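Local coordinates for protein muramidase (Sodiomyces alcalophilus, PDB 6ZM8) that probably cleaves peptidoglycan of bacterial cell walls as a fungal glycoside hydrolase family 25 muramidase (lysozyme, EC 3.2.1.17), at residues Y59-P64 and D95-P100; G102-G107 and W141-G146. All blocks are in the same frame, centred on the assembly; numbering follows the deposited sequence. Where two conformers were deposited one is given.

Interaction 1 (Y59-P64 and D95-P100); sequences YHFAQP and DIEYNP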
ATOM      1  N   TYR A  59      -1.762   4.537  -2.438  1.00  4.79           N
ATOM      2  CA  TYR A  59      -2.516   3.505  -1.727  1.00  4.77           C
ATOM      3  C   TYR A  59      -3.970   3.903  -1.554  1.00  4.50           C
ATOM      4  O   TYR A  59      -4.358   5.103  -1.598  1.00  5.16           O
ATOM      5  CB  TYR A  59      -1.853   3.072  -0.411  1.00  4.98           C
ATOM      6  CG  TYR A  59      -1.875   4.046   0.738  1.00  5.14           C
ATOM      7  CD1 TYR A  59      -2.936   4.094   1.626  1.00  5.58           C
ATOM      8  CD2 TYR A  59      -0.780   4.882   0.988  1.00  5.44           C
ATOM      9  CE1 TYR A  59      -2.917   4.919   2.748  1.00  6.11           C
ATOM     10  CE2 TYR A  59      -0.741   5.724   2.101  1.00  5.89           C
ATOM     11  CZ  TYR A  59      -1.824   5.726   2.985  1.00  5.93           C
ATOM     12  OH  TYR A  59      -1.802   6.544   4.091  1.00  7.10           O
ATOM     13  N   HIS A  60      -4.786   2.862  -1.368  1.00  4.67           N
ATOM     14  CA  HIS A  60      -6.240   2.962  -1.221  1.00  4.75           C
ATOM     15  C   HIS A  60      -6.634   2.382   0.120  1.00  4.75           C
ATOM     16  O   HIS A  60      -6.287   1.227   0.432  1.00  5.25           O
ATOM     17  CB  HIS A  60      -6.900   2.083  -2.314  1.00  4.92           C
ATOM     18  CG  HIS A  60      -8.390   2.055  -2.168  1.00  4.96           C
ATOM     19  ND1 HIS A  60      -9.165   3.141  -2.566  1.00  5.58           N
ATOM     20  CD2 HIS A  60      -9.189   1.108  -1.609  1.00  5.38           C
ATOM     21  CE1 HIS A  60     -10.410   2.814  -2.272  1.00  5.90           C
ATOM     22  NE2 HIS A  60     -10.466   1.609  -1.662  1.00  5.55           N
ATOM     23  N   PHE A  61      -7.397   3.134   0.925  1.00  5.02           N
ATOM     24  CA  PHE A  61      -7.927   2.602   2.178  1.00  5.22           C
ATOM     25  C   PHE A  61      -9.246   1.875   1.903  1.00  5.20           C
ATOM     26  O   PHE A  61     -10.269   2.495   1.543  1.00  5.58           O
ATOM     27  CB  PHE A  61      -8.089   3.693   3.237  1.00  5.91           C
ATOM     28  CG  PHE A  61      -8.386   3.100   4.599  1.00  6.52           C
ATOM     29  CD1 PHE A  61      -9.657   2.678   4.970  1.00  6.74           C
ATOM     30  CD2 PHE A  61      -7.353   2.863   5.471  1.00  8.37           C
ATOM     31  CE1 PHE A  61      -9.880   2.044   6.192  1.00  7.35           C
ATOM     32  CE2 PHE A  61      -7.575   2.261   6.693  1.00  9.85           C
ATOM     33  CZ  PHE A  61      -8.834   1.845   7.059  1.00  8.56           C
ATOM     34  N   ALA A  62      -9.212   0.551   2.053  1.00  5.17           N
ATOM     35  CA  ALA A  62     -10.359  -0.290   1.774  1.00  5.33           C
ATOM     36  C   ALA A  62     -11.516  -0.022   2.753  1.00  5.50           C
ATOM     37  O   ALA A  62     -11.309   0.093   3.957  1.00  6.03           O
ATOM     38  CB  ALA A  62      -9.974  -1.741   1.917  1.00  5.74           C
ATOM     39  N   GLN A  63     -12.725  -0.050   2.185  1.00  6.01           N
ATOM     40  CA  GLN A  63     -13.968   0.007   2.972  1.00  6.28           C
ATOM     41  C   GLN A  63     -14.847  -1.153   2.523  1.00  6.50           C
ATOM     42  O   GLN A  63     -15.738  -0.970   1.679  1.00  7.20           O
ATOM     43  CB  GLN A  63     -14.650   1.371   2.807  1.00  7.23           C
ATOM     44  CG  GLN A  63     -13.915   2.468   3.560  1.00  7.81           C
ATOM     45  CD  GLN A  63     -14.093   2.412   5.073  1.00  8.14           C
ATOM     46  OE1 GLN A  63     -14.811   1.552   5.590  1.00  9.04           O
ATOM     47  NE2 GLN A  63     -13.434   3.337   5.768  1.00 10.13           N
ATOM     48  N   PRO A  64     -14.598  -2.367   3.008  1.00  6.21           N
ATOM     49  CA  PRO A  64     -15.218  -3.549   2.389  1.00  6.79           C
ATOM     50  C   PRO A  64     -16.723  -3.661   2.534  1.00  7.54           C
ATOM     51  O   PRO A  64     -17.317  -4.441   1.770  1.00  9.59           O
ATOM     52  CB  PRO A  64     -14.512  -4.746   3.025  1.00  7.30           C
ATOM     53  CG  PRO A  64     -13.134  -4.169   3.359  1.00  6.77           C
ATOM     54  CD  PRO A  64     -13.456  -2.778   3.871  1.00  5.95           C
ATOM     55  N   ASP A  95      -4.679  -0.914   1.215  1.00  4.77           N
ATOM     56  CA  ASP A  95      -4.539  -0.818   2.676  1.00  4.75           C
ATOM     57  C   ASP A  95      -5.813  -1.418   3.264  1.00  4.73           C
ATOM     58  O   ASP A  95      -6.887  -0.775   3.264  1.00  5.25           O
ATOM     59  CB  ASP A  95      -4.335   0.647   3.026  1.00  5.53           C
ATOM     60  CG  ASP A  95      -4.322   0.963   4.491  1.00  6.25           C
ATOM     61  OD1 ASP A  95      -4.527   0.035   5.298  1.00  6.88           O
ATOM     62  OD2 ASP A  95      -4.113   2.147   4.826  1.00 10.01           O
ATOM     63  N   ILE A  96      -5.691  -2.670   3.700  1.00  4.58           N
ATOM     64  CA  ILE A  96      -6.813  -3.485   4.148  1.00  4.88           C
ATOM     65  C   ILE A  96      -6.544  -3.871   5.618  1.00  5.17           C
ATOM     66  O   ILE A  96      -5.674  -4.711   5.911  1.00  5.95           O
ATOM     67  CB  ILE A  96      -7.086  -4.660   3.185  1.00  5.51           C
ATOM     68  CG1 ILE A  96      -8.217  -5.550   3.669  1.00  6.52           C
ATOM     69  CG2 ILE A  96      -5.860  -5.519   2.891  1.00  6.08           C
ATOM     70  CD1 ILE A  96      -9.568  -4.898   3.744  1.00  7.50           C
ATOM     71  N   GLU A  97      -7.231  -3.182   6.517  1.00  5.44           N
ATOM     72  CA  GLU A  97      -6.897  -3.217   7.924  0.70  5.92           C
ATOM     73  C   GLU A  97      -8.145  -2.876   8.753  1.00  5.57           C
ATOM     74  O   GLU A  97      -9.242  -2.710   8.241  1.00  6.16           O
ATOM     75  CB  GLU A  97      -5.765  -2.211   8.234  0.70  6.64           C
ATOM     76  CG  GLU A  97      -6.195  -0.772   8.009  0.70  6.99           C
ATOM     77  CD  GLU A  97      -5.127   0.206   8.498  0.70  7.84           C
ATOM     78  OE1 GLU A  97      -5.168   0.564   9.703  0.70 11.00           O
ATOM     79  OE2 GLU A  97      -4.301   0.654   7.709  0.70  7.13           O
ATOM     80  N   TYR A  98      -7.910  -2.716  10.053  1.00  5.75           N
ATOM     81  CA  TYR A  98      -8.972  -2.514  11.052  1.00  5.75           C
ATOM     82  C   TYR A  98      -9.955  -1.437  10.593  1.00  6.25           C
ATOM     83  O   TYR A  98      -9.593  -0.302  10.260  1.00  6.95           O
ATOM     84  CB  TYR A  98      -8.362  -2.046  12.392  1.00  6.36           C
ATOM     85  CG  TYR A  98      -7.123  -2.818  12.795  1.00  5.83           C
ATOM     86  CD1 TYR A  98      -7.200  -3.992  13.541  1.00  5.98           C
ATOM     87  CD2 TYR A  98      -5.865  -2.381  12.398  1.00  6.33           C
ATOM     88  CE1 TYR A  98      -6.054  -4.715  13.846  1.00  6.13           C
ATOM     89  CE2 TYR A  98      -4.729  -3.077  12.715  1.00  6.43           C
ATOM     90  CZ  TYR A  98      -4.816  -4.245  13.431  1.00  6.28           C
ATOM     91  OH  TYR A  98      -3.626  -4.883  13.705  1.00  6.93           O
ATOM     92  N   ASN A  99     -11.239  -1.775  10.694  1.00  6.42           N
ATOM     93  CA  ASN A  99     -12.286  -0.768  10.458  1.00  6.68           C
ATOM     94  C   ASN A  99     -12.088   0.437  11.383  1.00  8.67           C
ATOM     95  O   ASN A  99     -12.062   0.267  12.605  1.00 10.23           O
ATOM     96  CB  ASN A  99     -13.606  -1.451  10.744  1.00  7.14           C
ATOM     97  CG  ASN A  99     -14.824  -0.590  10.464  1.00  7.30           C
ATOM     98  OD1 ASN A  99     -14.727   0.570  10.032  1.00  7.97           O
ATOM     99  ND2 ASN A  99     -15.984  -1.190  10.709  1.00  7.76           N
ATOM    100  N   PRO A 100     -11.956   1.647  10.794  1.00 10.75           N
ATOM    101  CA  PRO A 100     -11.619   2.776  11.570  1.00 41.75           C
ATOM    102  C   PRO A 100     -13.099   3.253  12.118  1.00 91.82           C
ATOM    103  O   PRO A 100     -12.885   3.889  12.997  1.00 37.26           O
ATOM    104  CB  PRO A 100     -11.169   3.913  10.643  1.00 19.66           C
ATOM    105  CG  PRO A 100     -11.647   3.483   9.270  1.00 16.08           C
ATOM    106  CD  PRO A 100     -11.806   1.986   9.382  1.00  9.83           C
TER
HETATM  107  O   HOH W   1      -8.934  -1.148   5.303  1.00  6.41           O
HETATM  108  O   HOH W   2     -15.867   2.009   8.061  1.00 14.34           O

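Interaction 2 (G102-G107 and W141-G146); sequences GATCYG and WTQCTG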
ATOM      1  N   GLY A 102     -15.845   1.171  13.399  1.00 15.49           N
ATOM      2  CA  GLY A 102     -16.678   0.095  13.881  1.00 12.54           C
ATOM      3  C   GLY A 102     -15.924  -1.198  13.990  1.00 10.01           C
ATOM      4  O   GLY A 102     -14.709  -1.227  14.091  1.00 11.48           O
ATOM      5  N   ALA A 103     -16.662  -2.277  13.948  1.00  8.86           N
ATOM      6  CA  ALA A 103     -16.090  -3.620  14.168  1.00  8.61           C
ATOM      7  C   ALA A 103     -15.017  -3.936  13.122  1.00  7.58           C
ATOM      8  O   ALA A 103     -15.200  -3.717  11.945  1.00  6.60           O
ATOM      9  CB  ALA A 103     -17.065  -4.651  14.094  1.00 10.20           C
ATOM     10  N   THR A 104     -13.940  -4.524  13.624  1.00  8.10           N
ATOM     11  CA  THR A 104     -12.693  -4.619  12.895  1.00  6.89           C
ATOM     12  C   THR A 104     -12.806  -5.278  11.509  1.00  6.02           C
ATOM     13  O   THR A 104     -12.131  -4.821  10.608  1.00  6.14           O
ATOM     14  CB  THR A 104     -11.613  -5.252  13.776  1.00  7.14           C
ATOM     15  OG1 THR A 104     -10.368  -5.179  13.071  1.00  9.47           O
ATOM     16  CG2 THR A 104     -11.876  -6.647  14.182  1.00  8.03           C
ATOM     17  N   CYS A 105     -13.623  -6.314  11.378  1.00  6.11           N
ATOM     18  CA  CYS A 105     -13.770  -7.045  10.103  1.00  5.94           C
ATOM     19  C   CYS A 105     -14.939  -6.530   9.242  1.00  5.85           C
ATOM     20  O   CYS A 105     -15.283  -7.168   8.251  1.00  6.32           O
ATOM     21  CB  CYS A 105     -13.880  -8.539  10.306  1.00  6.54           C
ATOM     22  SG  CYS A 105     -12.489  -9.292  11.223  1.00  6.92           S
ATOM     23  N   TYR A 106     -15.506  -5.368   9.612  1.00  5.99           N
ATOM     24  CA  TYR A 106     -16.478  -4.645   8.777  1.00  6.28           C
ATOM     25  C   TYR A 106     -17.812  -5.403   8.640  1.00  6.60           C
ATOM     26  O   TYR A 106     -18.607  -5.056   7.777  1.00  7.83           O
ATOM     27  CB  TYR A 106     -15.938  -4.295   7.380  1.00  6.38           C
ATOM     28  CG  TYR A 106     -14.698  -3.435   7.387  1.00  5.97           C
ATOM     29  CD1 TYR A 106     -13.427  -4.010   7.473  1.00  5.95           C
ATOM     30  CD2 TYR A 106     -14.765  -2.057   7.257  1.00  6.21           C
ATOM     31  CE1 TYR A 106     -12.266  -3.239   7.430  1.00  5.75           C
ATOM     32  CE2 TYR A 106     -13.625  -1.270   7.206  1.00  6.15           C
ATOM     33  CZ  TYR A 106     -12.367  -1.859   7.301  1.00  5.86           C
ATOM     34  OH  TYR A 106     -11.277  -1.040   7.260  1.00  6.18           O
ATOM     35  N   GLY A 107     -18.044  -6.413   9.470  1.00  6.80           N
ATOM     36  CA  GLY A 107     -19.258  -7.220   9.364  1.00  7.31           C
ATOM     37  C   GLY A 107     -19.198  -8.304   8.303  1.00  7.12           C
ATOM     38  O   GLY A 107     -20.199  -9.008   8.135  1.00  9.16           O
ATOM     39  N   TRP A 141      -5.240  -9.725   9.492  1.00  4.91           N
ATOM     40  CA  TRP A 141      -5.401 -10.691   8.405  1.00  5.01           C
ATOM     41  C   TRP A 141      -5.885 -12.028   8.947  1.00  5.19           C
ATOM     42  O   TRP A 141      -6.723 -12.716   8.331  1.00  5.49           O
ATOM     43  CB  TRP A 141      -4.046 -10.842   7.679  1.00  5.18           C
ATOM     44  CG  TRP A 141      -4.151 -11.583   6.385  1.00  5.19           C
ATOM     45  CD1 TRP A 141      -3.823 -12.896   6.146  1.00  5.34           C
ATOM     46  CD2 TRP A 141      -4.581 -11.027   5.144  1.00  4.94           C
ATOM     47  NE1 TRP A 141      -4.017 -13.182   4.822  1.00  5.44           N
ATOM     48  CE2 TRP A 141      -4.481 -12.064   4.181  1.00  5.31           C
ATOM     49  CE3 TRP A 141      -5.001  -9.752   4.732  1.00  5.07           C
ATOM     50  CZ2 TRP A 141      -4.812 -11.876   2.845  1.00  5.83           C
ATOM     51  CZ3 TRP A 141      -5.324  -9.560   3.406  1.00  5.56           C
ATOM     52  CH2 TRP A 141      -5.221 -10.616   2.466  1.00  5.99           C
ATOM     53  N   THR A 142      -5.354 -12.434  10.087  1.00  5.42           N
ATOM     54  CA  THR A 142      -5.785 -13.701  10.693  1.00  5.92           C
ATOM     55  C   THR A 142      -7.271 -13.644  11.066  1.00  5.97           C
ATOM     56  O   THR A 142      -8.042 -14.539  10.713  1.00  6.92           O
ATOM     57  CB  THR A 142      -4.883 -14.023  11.895  1.00  6.74           C
ATOM     58  OG1 THR A 142      -3.536 -14.197  11.445  1.00  7.52           O
ATOM     59  CG2 THR A 142      -5.324 -15.261  12.615  1.00  8.18           C
ATOM     60  N   GLN A 143      -7.661 -12.606  11.778  0.50  5.83           N
ATOM     61  CA  GLN A 143      -9.053 -12.571  12.231  0.50  6.15           C
ATOM     62  C   GLN A 143     -10.039 -12.391  11.092  0.50  6.23           C
ATOM     63  O   GLN A 143     -11.169 -12.903  11.136  0.50  6.73           O
ATOM     64  CB  GLN A 143      -9.198 -11.391  13.168  0.50  7.02           C
ATOM     65  CG  GLN A 143      -8.423 -11.605  14.420  0.50  8.85           C
ATOM     66  CD  GLN A 143      -8.601 -10.497  15.410  0.50  8.77           C
ATOM     67  OE1 GLN A 143      -9.619  -9.872  15.553  0.50 10.43           O
ATOM     68  NE2 GLN A 143      -7.714 -10.377  16.399  0.50  9.96           N
ATOM     69  N   CYS A 144      -9.677 -11.560  10.122  1.00  5.38           N
ATOM     70  CA  CYS A 144     -10.681 -11.112   9.150  1.00  5.48           C
ATOM     71  C   CYS A 144     -10.660 -11.885   7.829  1.00  5.35           C
ATOM     72  O   CYS A 144     -11.653 -11.821   7.099  1.00  6.18           O
ATOM     73  CB  CYS A 144     -10.560  -9.625   8.862  1.00  5.66           C
ATOM     74  SG  CYS A 144     -10.819  -8.577  10.332  1.00  6.51           S
ATOM     75  N   THR A 145      -9.581 -12.625   7.537  1.00  5.54           N
ATOM     76  CA  THR A 145      -9.545 -13.457   6.324  1.00  5.72           C
ATOM     77  C   THR A 145      -9.392 -14.932   6.663  1.00  5.95           C
ATOM     78  O   THR A 145      -9.336 -15.741   5.737  1.00  6.88           O
ATOM     79  CB  THR A 145      -8.428 -13.066   5.322  1.00  5.69           C
ATOM     80  OG1 THR A 145      -7.155 -13.550   5.769  1.00  5.68           O
ATOM     81  CG2 THR A 145      -8.390 -11.586   5.034  1.00  6.15           C
ATOM     82  N   GLY A 146      -9.302 -15.288   7.945  1.00  6.31           N
ATOM     83  CA  GLY A 146      -8.945 -16.665   8.288  1.00  7.08           C
ATOM     84  C   GLY A 146      -7.499 -16.975   7.967  1.00  6.98           C
ATOM     85  O   GLY A 146      -7.139 -18.139   7.758  1.00  8.59           O
TER
HETATM   86  O   HOH W   3      -9.002  -7.669  13.052  1.00  9.07           O

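Interaction 1 (Y59-P64 and D95-P100)
Asp95 pairs with Phe61 in a parallel bridge: Asp95 N donates to His60 O (2.8 Å), and Ala62 N returns a bond to Asp95 O (2.9 Å). Both side chains leave the sheet on the same face. The aspartate's CB lies 3.3 Å from His60 O; chi1 of 174° sets CG anti to the backbone N, and the side chain lies beside that of Tyr59, pointing the same way. CG rests against Phe61 CD2. At the tip, OD1 is 2.5 Å from Glu97 OE2, while OD2 sits 3.4 Å from Phe61 CD2 and 3.7 Å from Tyr59 CE1, with the Phe61 ring plane turned 71° from the acid group. Round that ring, CE2 packs on Glu97 CG (3.6 Å), the Phe61 and Pro100 side chains meet tip to tip, CE1 3.7 Å from Pro100 CD, and Tyr98 O lies in plane at the edge. A water over one ring face accepts from Glu97 N and also bonds Ala62 O and Asp95 O. An alanine in place of Phe61 would probably open a gap between Asp95, Glu97 and Pro100 and take away the ring that Asp95 OD2 and Glu97 CG rest on. Asp95-Ile96-Glu97 matches the Asp-X-Glu motif that supplies catalytic acids in GH25 relatives. The chemistry implies two acidic groups, close together and packed against an apolar ring, at what is probably the active-site end of the barrel.

Interaction 2 (G102-G107 and W141-G146)
Thr104 O, 4.0 Å from Cys144 SG across the contact, is a carbonyl held from outside the two segments: Trp140 NE1 donates to it, and Asn99 N is a probable second donor. The carbonyl belongs to a type I turn from Ala103 to Tyr106, closed by Tyr106 N on Ala103 O at 2.9 Å. Cys105 takes the third position of the turn and directs its side chain at the helix ending at Thr145. There the covalent link is made, Cys105 SG to Cys144 SG, 2.0 Å. The two cysteines reach it in the same way, each SG anti to its own carbonyl carbon and beside its backbone N (chi1 -56° and -61°), and the bridge itself turns through a chi3 of -82°, close to the perpendicular setting that a relaxed disulfide prefers. Cys105 SG also lies 3.8 Å from Gln143 O, a carbonyl that accepts a bond from Gln110 NE2. Beside the bridge, a water is bonded to Thr104 OG1 at 2.8 Å.

The helix end carrying Cys144 has its own fastening. Trp141 O receives Thr145 N at 3.0 Å and Thr145 OG1 at 2.7 Å, from opposite faces of the carbonyl plane. The same hydroxyl lies over one face of the Trp141 ring, toward its rim, and is bonded to Ser148 N. Gly146 then leaves the helix with a positive phi, a conformation that glycine adopts readily. A disulfide tying a long connection to a neighbouring helix is a familiar device of secreted proteins. In this TIM-barrel-type enzyme it joins the loop after strand 93-95 to helix 138-145, which follows the next strand, 133-136.

Both interactions anchor the long connection between strand 93-95 and helix 110-128, but at different depths. Interaction 1 takes its first part, near the barrel, with five buried residues among those that touch; interaction 2 takes its later part, farther from the centre of the chain and nearer the surface. The inner contact relies on strand pairing, an aromatic ring and acidic groups, whereas the outer one has no direct hydrogen bond between its segments and depends on one covalent bridge. Their centres lie about 11 Å apart, and the two meet where Tyr106 OH reaches Glu97 O at 2.8 Å, a probable hydrogen bond, so the disulfide-tied turn is also joined to the acidic segment.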